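Local coordinates for protein putative aminooxidase (Propionibacterium acnes, PDB 2BA9) that isomerises polyunsaturated fatty acids to yield conjugated linoleic acid, with flavin-adenine dinucleotide bound as its cofactor, at residues Val64-Thr69 with Phe187-Ser192; Ala122-Gly127 with His138-Leu143; Tyr128-His133 with Val181-Asp186. All coordinates share one frame; numbering follows the deposited sequence.

Contact 1 (Val64-Thr69 with Phe187-Ser192); sequences VPSYDT and FVTMMS. With FAD (flavin-adenine dinucleotide), chain D.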
loop_
_atom_site.group_PDB
_atom_site.type_symbol
_atom_site.label_atom_id
_atom_site.label_comp_id
_atom_site.label_asym_id
_atom_site.label_seq_id
_atom_site.Cartn_x
_atom_site.Cartn_y
_atom_site.Cartn_z
ATOM N N VAL A 64 -6.118 5.477 -9.674
ATOM C CA VAL A 64 -7.273 5.415 -10.572
ATOM C C VAL A 64 -8.122 6.656 -10.347
ATOM O O VAL A 64 -7.923 7.352 -9.342
ATOM C CB VAL A 64 -8.122 4.120 -10.358
ATOM C CG1 VAL A 64 -7.455 2.924 -11.036
ATOM C CG2 VAL A 64 -8.374 3.860 -8.874
ATOM N N PRO A 65 -9.048 6.961 -11.295
ATOM C CA PRO A 65 -9.870 8.173 -11.213
ATOM C C PRO A 65 -10.730 8.261 -9.971
ATOM O O PRO A 65 -11.167 9.354 -9.623
ATOM C CB PRO A 65 -10.766 8.097 -12.459
ATOM C CG PRO A 65 -10.054 7.201 -13.392
ATOM C CD PRO A 65 -9.322 6.209 -12.536
ATOM N N SER A 66 -10.981 7.117 -9.331
ATOM C CA SER A 66 -11.726 7.074 -8.066
ATOM C C SER A 66 -10.839 7.392 -6.840
ATOM O O SER A 66 -11.259 7.194 -5.708
ATOM C CB SER A 66 -12.442 5.717 -7.882
ATOM O OG SER A 66 -11.535 4.615 -7.820
ATOM N N TYR A 67 -9.623 7.886 -7.057
ATOM C CA TYR A 67 -8.759 8.302 -5.939
ATOM C C TYR A 67 -9.175 9.696 -5.451
ATOM O O TYR A 67 -8.403 10.650 -5.533
ATOM C CB TYR A 67 -7.282 8.284 -6.360
ATOM C CG TYR A 67 -6.538 6.980 -6.106
ATOM C CD1 TYR A 67 -7.188 5.741 -6.149
ATOM C CD2 TYR A 67 -5.168 6.995 -5.845
ATOM C CE1 TYR A 67 -6.498 4.565 -5.901
ATOM C CE2 TYR A 67 -4.470 5.830 -5.605
ATOM C CZ TYR A 67 -5.132 4.617 -5.639
ATOM O OH TYR A 67 -4.418 3.458 -5.398
ATOM N N ASP A 68 -10.392 9.799 -4.926
ATOM C CA ASP A 68 -10.981 11.101 -4.572
ATOM C C ASP A 68 -10.125 11.913 -3.592
ATOM O O ASP A 68 -9.921 13.110 -3.795
ATOM C CB ASP A 68 -12.400 10.926 -4.018
ATOM C CG ASP A 68 -13.449 10.572 -5.122
ATOM O OD1 ASP A 68 -13.259 10.923 -6.308
ATOM O OD2 ASP A 68 -14.482 9.948 -4.788
ATOM N N THR A 69 -9.611 11.265 -2.546
ATOM C CA THR A 69 -8.807 11.974 -1.539
ATOM C C THR A 69 -7.485 12.459 -2.143
ATOM O O THR A 69 -7.071 13.588 -1.903
ATOM C CB THR A 69 -8.563 11.107 -0.295
ATOM O OG1 THR A 69 -9.811 10.523 0.122
ATOM C CG2 THR A 69 -7.997 11.939 0.842
ATOM N N PHE A 187 -15.169 -3.053 -7.380
ATOM C CA PHE A 187 -15.497 -3.370 -8.767
ATOM C C PHE A 187 -15.095 -2.232 -9.724
ATOM O O PHE A 187 -14.594 -2.482 -10.808
ATOM C CB PHE A 187 -16.968 -3.734 -8.930
ATOM C CG PHE A 187 -17.273 -4.380 -10.245
ATOM C CD1 PHE A 187 -17.093 -5.747 -10.418
ATOM C CD2 PHE A 187 -17.703 -3.617 -11.318
ATOM C CE1 PHE A 187 -17.355 -6.345 -11.640
ATOM C CE2 PHE A 187 -17.978 -4.204 -12.533
ATOM C CZ PHE A 187 -17.791 -5.570 -12.701
ATOM N N VAL A 188 -15.284 -0.987 -9.308
ATOM C CA VAL A 188 -14.947 0.153 -10.163
ATOM C C VAL A 188 -13.446 0.286 -10.396
ATOM O O VAL A 188 -13.004 0.642 -11.484
ATOM C CB VAL A 188 -15.490 1.462 -9.577
ATOM C CG1 VAL A 188 -15.023 2.658 -10.411
ATOM C CG2 VAL A 188 -16.998 1.410 -9.535
ATOM N N THR A 189 -12.665 -0.002 -9.361
ATOM C CA THR A 189 -11.213 0.097 -9.445
ATOM C C THR A 189 -10.676 -1.018 -10.330
ATOM O O THR A 189 -9.868 -0.760 -11.219
ATOM C CB THR A 189 -10.577 0.059 -8.042
ATOM O OG1 THR A 189 -11.119 1.136 -7.267
ATOM C CG2 THR A 189 -9.068 0.197 -8.103
ATOM N N MET A 190 -11.151 -2.244 -10.101
ATOM C CA MET A 190 -10.783 -3.382 -10.949
ATOM C C MET A 190 -11.022 -3.040 -12.414
ATOM O O MET A 190 -10.141 -3.224 -13.247
ATOM C CB MET A 190 -11.576 -4.633 -10.556
ATOM C CG MET A 190 -11.204 -5.899 -11.326
ATOM S SD MET A 190 -9.586 -6.557 -10.912
ATOM C CE MET A 190 -8.556 -5.729 -12.134
ATOM N N MET A 191 -12.201 -2.511 -12.720
ATOM C CA MET A 191 -12.521 -2.117 -14.096
ATOM C C MET A 191 -11.560 -1.064 -14.663
ATOM O O MET A 191 -11.120 -1.171 -15.816
ATOM C CB MET A 191 -13.966 -1.637 -14.185
ATOM C CG MET A 191 -14.989 -2.730 -13.923
ATOM S SD MET A 191 -14.796 -4.192 -14.954
ATOM C CE MET A 191 -13.838 -5.250 -13.858
ATOM N N SER A 192 -11.217 -0.066 -13.847
ATOM C CA SER A 192 -10.247 0.964 -14.241
ATOM C C SER A 192 -8.872 0.366 -14.569
ATOM O O SER A 192 -8.207 0.790 -15.516
ATOM C CB SER A 192 -10.119 2.025 -13.138
ATOM O OG SER A 192 -11.356 2.696 -12.957
HETATM P PA FAD D . 4.426 4.645 4.472
HETATM O O1A FAD D . 4.267 5.067 3.041
HETATM O O2A FAD D . 5.233 3.389 4.727
HETATM O O5B FAD D . 5.162 5.822 5.270
HETATM C C5B FAD D . 5.357 5.646 6.654
HETATM C C4B FAD D . 6.266 6.731 7.192
HETATM O O4B FAD D . 6.414 6.551 8.586
HETATM C C3B FAD D . 7.652 6.690 6.544
HETATM O O3B FAD D . 7.978 7.961 6.027
HETATM C C2B FAD D . 8.558 6.247 7.668
HETATM O O2B FAD D . 9.904 6.698 7.513
HETATM C C1B FAD D . 7.776 6.732 8.902
HETATM N N9A FAD D . 8.185 5.974 10.098
HETATM C C8A FAD D . 8.207 4.605 10.259
HETATM N N7A FAD D . 8.675 4.318 11.506
HETATM C C5A FAD D . 8.949 5.490 12.142
HETATM C C6A FAD D . 9.462 5.801 13.418
HETATM N N6A FAD D . 9.414 4.850 14.406
HETATM N N1A FAD D . 9.600 7.138 13.776
HETATM C C2A FAD D . 9.303 8.158 12.883
HETATM N N3A FAD D . 8.804 7.838 11.627
HETATM C C4A FAD D . 8.649 6.537 11.254
HETATM N N1 FAD D . -0.088 2.585 -3.531
HETATM C C2 FAD D . -1.093 2.907 -4.420
HETATM O O2 FAD D . -2.050 3.586 -4.046
HETATM N N3 FAD D . -1.036 2.440 -5.718
HETATM C C4 FAD D . 0.037 1.681 -6.137
HETATM O O4 FAD D . 0.066 1.294 -7.316
HETATM C C4X FAD D . 1.064 1.366 -5.241
HETATM N N5 FAD D . 2.145 0.588 -5.619
HETATM C C5X FAD D . 3.238 0.409 -4.793
HETATM C C6 FAD D . 4.372 -0.258 -5.251
HETATM C C7 FAD D . 5.480 -0.396 -4.418
HETATM C C7M FAD D . 6.691 -1.107 -4.952
HETATM C C8 FAD D . 5.447 0.122 -3.126
HETATM C C8M FAD D . 6.612 -0.003 -2.191
HETATM C C9 FAD D . 4.307 0.783 -2.677
HETATM C C9A FAD D . 3.187 0.926 -3.496
HETATM N N10 FAD D . 2.016 1.571 -3.055
HETATM C C10 FAD D . 0.997 1.847 -3.937
HETATM C "C1'" FAD D . 1.693 1.665 -1.602
HETATM C "C2'" FAD D . 1.874 3.080 -1.067
HETATM O "O2'" FAD D . 3.121 3.644 -1.458
HETATM C "C3'" FAD D . 1.751 3.014 0.447
HETATM O "O3'" FAD D . 0.555 2.312 0.794
HETATM C "C4'" FAD D . 1.764 4.407 1.056
HETATM O "O4'" FAD D . 3.051 5.004 0.951
HETATM C "C5'" FAD D . 1.308 4.303 2.505
HETATM O "O5'" FAD D . 1.594 5.493 3.185
HETATM P P FAD D . 1.748 5.486 4.798
HETATM O O1P FAD D . 2.116 6.870 5.300
HETATM O O2P FAD D . 0.467 4.991 5.376
HETATM O O3P FAD D . 2.969 4.499 5.131
HETATM O O HOH W 1 -11.934 4.144 -10.434
HETATM O O HOH W 2 -12.434 3.379 -5.520
#

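Contact 2 (Ala122-Gly127 with His138-Leu143); sequences ATKYQG and HEDLML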
loop_
_atom_site.group_PDB
_atom_site.type_symbol
_atom_site.label_atom_id
_atom_site.label_comp_id
_atom_site.label_asym_id
_atom_site.label_seq_id
_atom_site.Cartn_x
_atom_site.Cartn_y
_atom_site.Cartn_z
ATOM N N ALA A 122 -22.711 -5.656 -5.552
ATOM C CA ALA A 122 -23.645 -4.524 -5.596
ATOM C C ALA A 122 -24.839 -4.761 -4.675
ATOM O O ALA A 122 -25.480 -3.816 -4.245
ATOM C CB ALA A 122 -24.117 -4.287 -7.025
ATOM N N THR A 123 -25.102 -6.021 -4.350
ATOM C CA THR A 123 -26.269 -6.420 -3.588
ATOM C C THR A 123 -25.919 -7.176 -2.285
ATOM O O THR A 123 -25.890 -6.588 -1.199
ATOM C CB THR A 123 -27.170 -7.279 -4.481
ATOM O OG1 THR A 123 -26.392 -8.343 -5.056
ATOM C CG2 THR A 123 -27.769 -6.419 -5.601
ATOM N N LYS A 124 -25.654 -8.477 -2.412
ATOM C CA LYS A 124 -25.366 -9.357 -1.277
ATOM C C LYS A 124 -24.293 -8.803 -0.331
ATOM O O LYS A 124 -24.404 -8.973 0.880
ATOM C CB LYS A 124 -24.944 -10.733 -1.797
ATOM C CG LYS A 124 -24.670 -11.773 -0.723
ATOM C CD LYS A 124 -24.321 -13.116 -1.356
ATOM C CE LYS A 124 -23.829 -14.141 -0.338
ATOM N NZ LYS A 124 -23.201 -15.350 -1.011
ATOM N N TYR A 125 -23.272 -8.144 -0.891
ATOM C CA TYR A 125 -22.137 -7.610 -0.117
ATOM C C TYR A 125 -22.031 -6.092 -0.131
ATOM O O TYR A 125 -20.943 -5.546 0.062
ATOM C CB TYR A 125 -20.812 -8.187 -0.645
ATOM C CG TYR A 125 -20.755 -9.692 -0.574
ATOM C CD1 TYR A 125 -20.808 -10.342 0.649
ATOM C CD2 TYR A 125 -20.640 -10.458 -1.727
ATOM C CE1 TYR A 125 -20.761 -11.724 0.730
ATOM C CE2 TYR A 125 -20.598 -11.844 -1.668
ATOM C CZ TYR A 125 -20.662 -12.474 -0.436
ATOM O OH TYR A 125 -20.602 -13.847 -0.364
ATOM N N GLN A 126 -23.143 -5.404 -0.352
ATOM C CA GLN A 126 -23.139 -3.937 -0.323
ATOM C C GLN A 126 -22.455 -3.422 0.944
ATOM O O GLN A 126 -22.753 -3.890 2.039
ATOM C CB GLN A 126 -24.558 -3.390 -0.414
ATOM C CG GLN A 126 -24.607 -1.879 -0.289
ATOM C CD GLN A 126 -25.776 -1.217 -1.010
ATOM O OE1 GLN A 126 -26.018 -0.015 -0.812
ATOM N NE2 GLN A 126 -26.488 -1.969 -1.857
ATOM N N GLY A 127 -21.529 -2.476 0.786
ATOM C CA GLY A 127 -20.791 -1.913 1.916
ATOM C C GLY A 127 -19.359 -2.395 2.025
ATOM O O GLY A 127 -18.522 -1.738 2.641
ATOM N N HIS A 138 -19.502 -8.229 5.905
ATOM C CA HIS A 138 -20.129 -9.546 5.781
ATOM C C HIS A 138 -19.114 -10.659 6.092
ATOM O O HIS A 138 -17.969 -10.581 5.654
ATOM C CB HIS A 138 -20.642 -9.725 4.348
ATOM C CG HIS A 138 -21.563 -10.892 4.171
ATOM N ND1 HIS A 138 -21.138 -12.201 4.254
ATOM C CD2 HIS A 138 -22.885 -10.946 3.893
ATOM C CE1 HIS A 138 -22.162 -13.006 4.045
ATOM N NE2 HIS A 138 -23.229 -12.269 3.812
ATOM N N GLU A 139 -19.539 -11.696 6.815
ATOM C CA GLU A 139 -18.624 -12.764 7.250
ATOM C C GLU A 139 -17.825 -13.388 6.099
ATOM O O GLU A 139 -16.650 -13.758 6.259
ATOM C CB GLU A 139 -19.374 -13.850 8.036
ATOM C CG GLU A 139 -20.320 -14.693 7.193
ATOM C CD GLU A 139 -21.405 -15.369 8.003
ATOM O OE1 GLU A 139 -21.222 -15.555 9.234
ATOM O OE2 GLU A 139 -22.460 -15.704 7.409
ATOM N N ASP A 140 -18.459 -13.510 4.940
ATOM C CA ASP A 140 -17.804 -14.103 3.778
ATOM C C ASP A 140 -16.525 -13.344 3.401
ATOM O O ASP A 140 -15.564 -13.941 2.938
ATOM C CB ASP A 140 -18.752 -14.140 2.579
ATOM C CG ASP A 140 -19.937 -15.067 2.783
ATOM O OD1 ASP A 140 -20.001 -15.820 3.789
ATOM O OD2 ASP A 140 -20.827 -15.023 1.917
ATOM N N LEU A 141 -16.524 -12.031 3.618
ATOM C CA LEU A 141 -15.373 -11.185 3.261
ATOM C C LEU A 141 -14.181 -11.349 4.210
ATOM O O LEU A 141 -13.070 -10.881 3.925
ATOM C CB LEU A 141 -15.806 -9.715 3.211
ATOM C CG LEU A 141 -16.804 -9.366 2.097
ATOM C CD1 LEU A 141 -17.403 -7.999 2.348
ATOM C CD2 LEU A 141 -16.127 -9.421 0.748
ATOM N N MET A 142 -14.424 -12.017 5.330
ATOM C CA MET A 142 -13.383 -12.319 6.318
ATOM C C MET A 142 -12.543 -13.554 5.947
ATOM O O MET A 142 -11.511 -13.823 6.574
ATOM C CB MET A 142 -14.041 -12.514 7.679
ATOM C CG MET A 142 -14.854 -11.315 8.133
ATOM S SD MET A 142 -15.406 -11.454 9.828
ATOM C CE MET A 142 -16.484 -10.008 9.960
ATOM N N LEU A 143 -12.996 -14.284 4.926
ATOM C CA LEU A 143 -12.313 -15.459 4.404
ATOM C C LEU A 143 -11.203 -15.066 3.425
ATOM O O LEU A 143 -11.272 -14.003 2.818
ATOM C CB LEU A 143 -13.309 -16.349 3.656
ATOM C CG LEU A 143 -14.348 -17.082 4.487
ATOM C CD1 LEU A 143 -15.441 -17.745 3.602
ATOM C CD2 LEU A 143 -13.615 -18.112 5.373
HETATM O O HOH W 3 -22.860 -16.439 1.393
#

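Contact 3 (Tyr128-His133 with Val181-Asp186); sequences YDANGH and VLKYLD. With NA (sodium ion), chain B.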
loop_
_atom_site.group_PDB
_atom_site.type_symbol
_atom_site.label_atom_id
_atom_site.label_comp_id
_atom_site.label_asym_id
_atom_site.label_seq_id
_atom_site.Cartn_x
_atom_site.Cartn_y
_atom_site.Cartn_z
ATOM N N TYR A 128 -19.080 -3.549 1.431
ATOM C CA TYR A 128 -17.719 -4.097 1.324
ATOM C C TYR A 128 -16.631 -3.056 0.988
ATOM O O TYR A 128 -15.474 -3.184 1.434
ATOM C CB TYR A 128 -17.691 -5.213 0.254
ATOM C CG TYR A 128 -17.607 -4.693 -1.178
ATOM C CD1 TYR A 128 -16.386 -4.592 -1.816
ATOM C CD2 TYR A 128 -18.744 -4.295 -1.882
ATOM C CE1 TYR A 128 -16.288 -4.125 -3.111
ATOM C CE2 TYR A 128 -18.652 -3.813 -3.196
ATOM C CZ TYR A 128 -17.416 -3.737 -3.797
ATOM O OH TYR A 128 -17.279 -3.261 -5.092
ATOM N N ASP A 129 -17.003 -2.045 0.198
ATOM C CA ASP A 129 -16.037 -1.106 -0.369
ATOM C C ASP A 129 -15.751 0.121 0.479
ATOM O O ASP A 129 -14.929 0.941 0.097
ATOM C CB ASP A 129 -16.438 -0.689 -1.785
ATOM C CG ASP A 129 -17.832 -0.094 -1.869
ATOM O OD1 ASP A 129 -18.619 -0.220 -0.911
ATOM O OD2 ASP A 129 -18.141 0.486 -2.926
ATOM N N ALA A 130 -16.399 0.233 1.636
ATOM C CA ALA A 130 -16.120 1.324 2.568
ATOM C C ALA A 130 -14.624 1.329 3.004
ATOM O O ALA A 130 -13.981 0.271 3.177
ATOM C CB ALA A 130 -17.051 1.244 3.785
ATOM N N ASN A 131 -14.077 2.530 3.142
ATOM C CA ASN A 131 -12.720 2.701 3.617
ATOM C C ASN A 131 -12.647 2.263 5.083
ATOM O O ASN A 131 -13.582 2.482 5.854
ATOM C CB ASN A 131 -12.290 4.163 3.431
ATOM C CG ASN A 131 -10.926 4.455 4.003
ATOM O OD1 ASN A 131 -10.824 4.943 5.119
ATOM N ND2 ASN A 131 -9.867 4.154 3.244
ATOM N N GLY A 132 -11.554 1.609 5.451
ATOM C CA GLY A 132 -11.385 1.106 6.816
ATOM C C GLY A 132 -12.250 -0.117 7.072
ATOM O O GLY A 132 -12.942 -0.588 6.164
ATOM N N HIS A 133 -12.193 -0.628 8.300
ATOM C CA HIS A 133 -12.872 -1.873 8.672
ATOM C C HIS A 133 -13.791 -1.723 9.897
ATOM O O HIS A 133 -14.345 -2.716 10.391
ATOM C CB HIS A 133 -11.830 -2.986 8.923
ATOM C CG HIS A 133 -10.883 -3.204 7.777
ATOM N ND1 HIS A 133 -10.909 -4.336 6.989
ATOM C CD2 HIS A 133 -9.877 -2.440 7.294
ATOM C CE1 HIS A 133 -9.965 -4.259 6.071
ATOM N NE2 HIS A 133 -9.328 -3.111 6.228
ATOM N N VAL A 181 -8.829 -7.153 -0.312
ATOM C CA VAL A 181 -8.771 -7.175 -1.779
ATOM C C VAL A 181 -9.803 -6.216 -2.351
ATOM O O VAL A 181 -9.476 -5.385 -3.206
ATOM C CB VAL A 181 -9.025 -8.594 -2.359
ATOM C CG1 VAL A 181 -9.022 -8.565 -3.926
ATOM C CG2 VAL A 181 -7.996 -9.618 -1.778
ATOM N N LEU A 182 -11.033 -6.336 -1.838
ATOM C CA LEU A 182 -12.196 -5.669 -2.402
ATOM C C LEU A 182 -12.369 -4.202 -1.953
ATOM O O LEU A 182 -13.126 -3.446 -2.576
ATOM C CB LEU A 182 -13.447 -6.514 -2.140
ATOM C CG LEU A 182 -13.432 -7.836 -2.937
ATOM C CD1 LEU A 182 -14.442 -8.850 -2.412
ATOM C CD2 LEU A 182 -13.672 -7.549 -4.429
ATOM N N LYS A 183 -11.649 -3.804 -0.903
ATOM C CA LYS A 183 -11.541 -2.393 -0.504
ATOM C C LYS A 183 -10.564 -1.624 -1.399
ATOM O O LYS A 183 -10.770 -0.438 -1.657
ATOM C CB LYS A 183 -11.158 -2.254 0.984
ATOM C CG LYS A 183 -12.330 -2.565 1.916
ATOM C CD LYS A 183 -11.999 -2.427 3.400
ATOM C CE LYS A 183 -13.139 -2.955 4.249
ATOM N NZ LYS A 183 -14.456 -2.266 3.986
ATOM N N TYR A 184 -9.512 -2.293 -1.863
ATOM C CA TYR A 184 -8.625 -1.771 -2.909
ATOM C C TYR A 184 -9.241 -1.988 -4.291
ATOM O O TYR A 184 -9.692 -1.031 -4.952
ATOM C CB TYR A 184 -7.240 -2.434 -2.787
ATOM C CG TYR A 184 -6.341 -2.411 -4.013
ATOM C CD1 TYR A 184 -6.365 -1.349 -4.918
ATOM C CD2 TYR A 184 -5.441 -3.449 -4.246
ATOM C CE1 TYR A 184 -5.560 -1.349 -6.024
ATOM C CE2 TYR A 184 -4.611 -3.446 -5.345
ATOM C CZ TYR A 184 -4.667 -2.391 -6.232
ATOM O OH TYR A 184 -3.854 -2.363 -7.342
ATOM N N LEU A 185 -9.290 -3.238 -4.725
ATOM C CA LEU A 185 -9.898 -3.566 -6.012
ATOM C C LEU A 185 -11.392 -3.772 -5.846
ATOM O O LEU A 185 -11.909 -4.882 -5.972
ATOM C CB LEU A 185 -9.235 -4.785 -6.647
ATOM C CG LEU A 185 -7.803 -4.579 -7.160
ATOM C CD1 LEU A 185 -7.149 -5.922 -7.419
ATOM C CD2 LEU A 185 -7.768 -3.733 -8.422
ATOM N N ASP A 186 -12.094 -2.686 -5.551
ATOM C CA ASP A 186 -13.542 -2.717 -5.607
ATOM C C ASP A 186 -13.914 -2.777 -7.080
ATOM O O ASP A 186 -13.041 -2.635 -7.956
ATOM C CB ASP A 186 -14.202 -1.545 -4.862
ATOM C CG ASP A 186 -13.804 -0.174 -5.386
ATOM O OD1 ASP A 186 -12.977 -0.047 -6.306
ATOM O OD2 ASP A 186 -14.328 0.811 -4.821
HETATM NA NA NA B . -11.683 1.892 -1.818
HETATM O O HOH W 4 -13.458 0.897 -2.430
HETATM O O HOH W 5 -16.878 0.794 -5.146
HETATM O O HOH W 6 -12.208 1.678 0.525
HETATM O O HOH W 7 -10.778 1.379 -3.914
#

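Contact 1 (Val64-Thr69 with Phe187-Ser192)
V64 sets its two methyl groups against two hydroxyl residues one turn apart on helix 187-195. CG1 faces S192 and comes within 3.5 Å of S192 CB. CG2 meets the methyl of T189, with V64 CG2 and T189 CG2 3.8 Å apart, and the two side chains cross at about a right angle. A branched valine suits this place because each arm can reach a different residue of the helix. In T189 the torsion chi1 of -58° puts OG1 beside the backbone N, and CG2 anti to that N carries the apolar contact. T189 OG1 is itself hydrogen-bonded to D186 OD1 at the start of the helix.

V64 to Y67 form a type I beta turn, closed by Y67 N to V64 O at 2.9 Å, and Y67 then serves as the N-cap residue of helix 68-77. The turn carries S66, a small residue whose OG lies 3.5 Å from T189 OG1. Two waters connect this serine to the helix. One joins S66 OG, 2.7 Å away, to S192 OG; the other lies 2.8 Å from S66 OG and donates to T189 OG1.

At the end of the turn the Y67 ring reaches the FAD pocket. Y67 OH donates to FAD O2 at 2.7 Å, with O2 at the ring edge and near its plane. A tyrosine fits here because its phenol spans the distance from the turn to the flavin carbonyl, and F408 meets its ring edge-to-face.

Contact 2 (Ala122-Gly127 with His138-Leu143)
In Y125 the first torsion puts CG anti to the carbonyl carbon (chi1 -59°), while in H138 it puts CG anti to the backbone N (chi1 -167°). The two rings meet as a T-shaped, edge-to-face aromatic pair joining two turns of the connection between helices 106-122 and 145-151. The ring planes stand at 82° and the centroids are 4.8 Å apart. Y125 presents its edge, with CE1 over the centre of the imidazole, 3.5 Å above the H138 plane. From the same segment as H138, L141 adds an apolar neighbour, its CG 4.4 Å from Y125 CD1.

Beyond the histidine the phenol meets D140. Y125 OH donates to D140 OD2 at 2.6 Å, using the anti lone pair of that oxygen. Tyrosine suits the place because its ring packs against H138 and L141 while its hydroxyl reaches a buried acid. The same hydroxyl has two further partners: K124 NZ donates to Y125 OH at 3.1 Å, and N152 ND2 bonds to it. The extended K124 chain carries NZ to the phenol oxygen and within long salt-bridge range of D140 OD2, 3.8 Å from NZ; K124 NZ also hydrogen-bonds to N152 OD1. A water accepts from K124 NZ at 2.7 Å and donates to D140 OD2, bridging the two. This cluster of amine, phenol and water would be expected to stabilise the carboxylate as a charged group.

H138 is held in its orientation by its own turn: D140 N donates to H138 ND1 at 3.1 Å, lying almost in the imidazole plane.

Contact 3 (Tyr128-His133 with Val181-Asp186)
K183 sends its ammonium group to the backbone of the 128-133 loop, where NZ donates to A130 O at 2.7 Å and to Y128 O at 2.9 Å. The A130 bond has the donor tilted 20° from the carbonyl plane; for Y128 the donor stands above the plane. A bend at chi4 (-58°) ends the otherwise extended chain and sets NZ there. A lysine suits this place, its methylenes being long enough to reach the loop's carbonyl oxygens: CE lies over one face of the H133 ring, displaced toward the rim, a CH-pi contact 4.0 Å from the centroid.

The backbone of the same lysine binds metal, K183 O holding the sodium ion at 2.5 Å together with three waters and E410. One of these waters also donates to D129 O and to D186 OD2. The carboxylates of D129 and D186 approach to 4.3 Å between their OD2 atoms, and a further water donating to both probably eases the repulsion; D186 OD1 hydrogen-bonds to T189 OG1.

Further from the metal, Y128 packs CD1 against L182 CB at 3.5 Å, and its OH bonds to F187 N. H133 is fixed by Y379 OH and S404 O.

L182 of helix 178-184 touches both the 128-133 loop and F145 and F148 of helix 145-151, while helix 408-423 supplies E410 and D186 caps the start of helix 187-195.

Overall arrangement
Contacts 2 and 3 both draw on the connection between helices 106-122 and 145-151, and their segments alternate along the chain; both are nested within the loop closed by contact 1. Their centres lie about 10 Å apart, and L141 joins them, its CD1 reaching 3.5 Å from Y128 CB. Contacts 3 and 1 have centres about 11 Å apart and meet where helix 187-195 follows helix 178-184, with F187 N 3.1 Å from Y128 OH. Contact 1 reaches the flavin through Y67; Y184 OH of contact 3 comes to 5.4 Å of FAD O4, while the D186 side chain is about 12 Å away. Contact 2 is farther out, about 19 Å from contact 1 between centres.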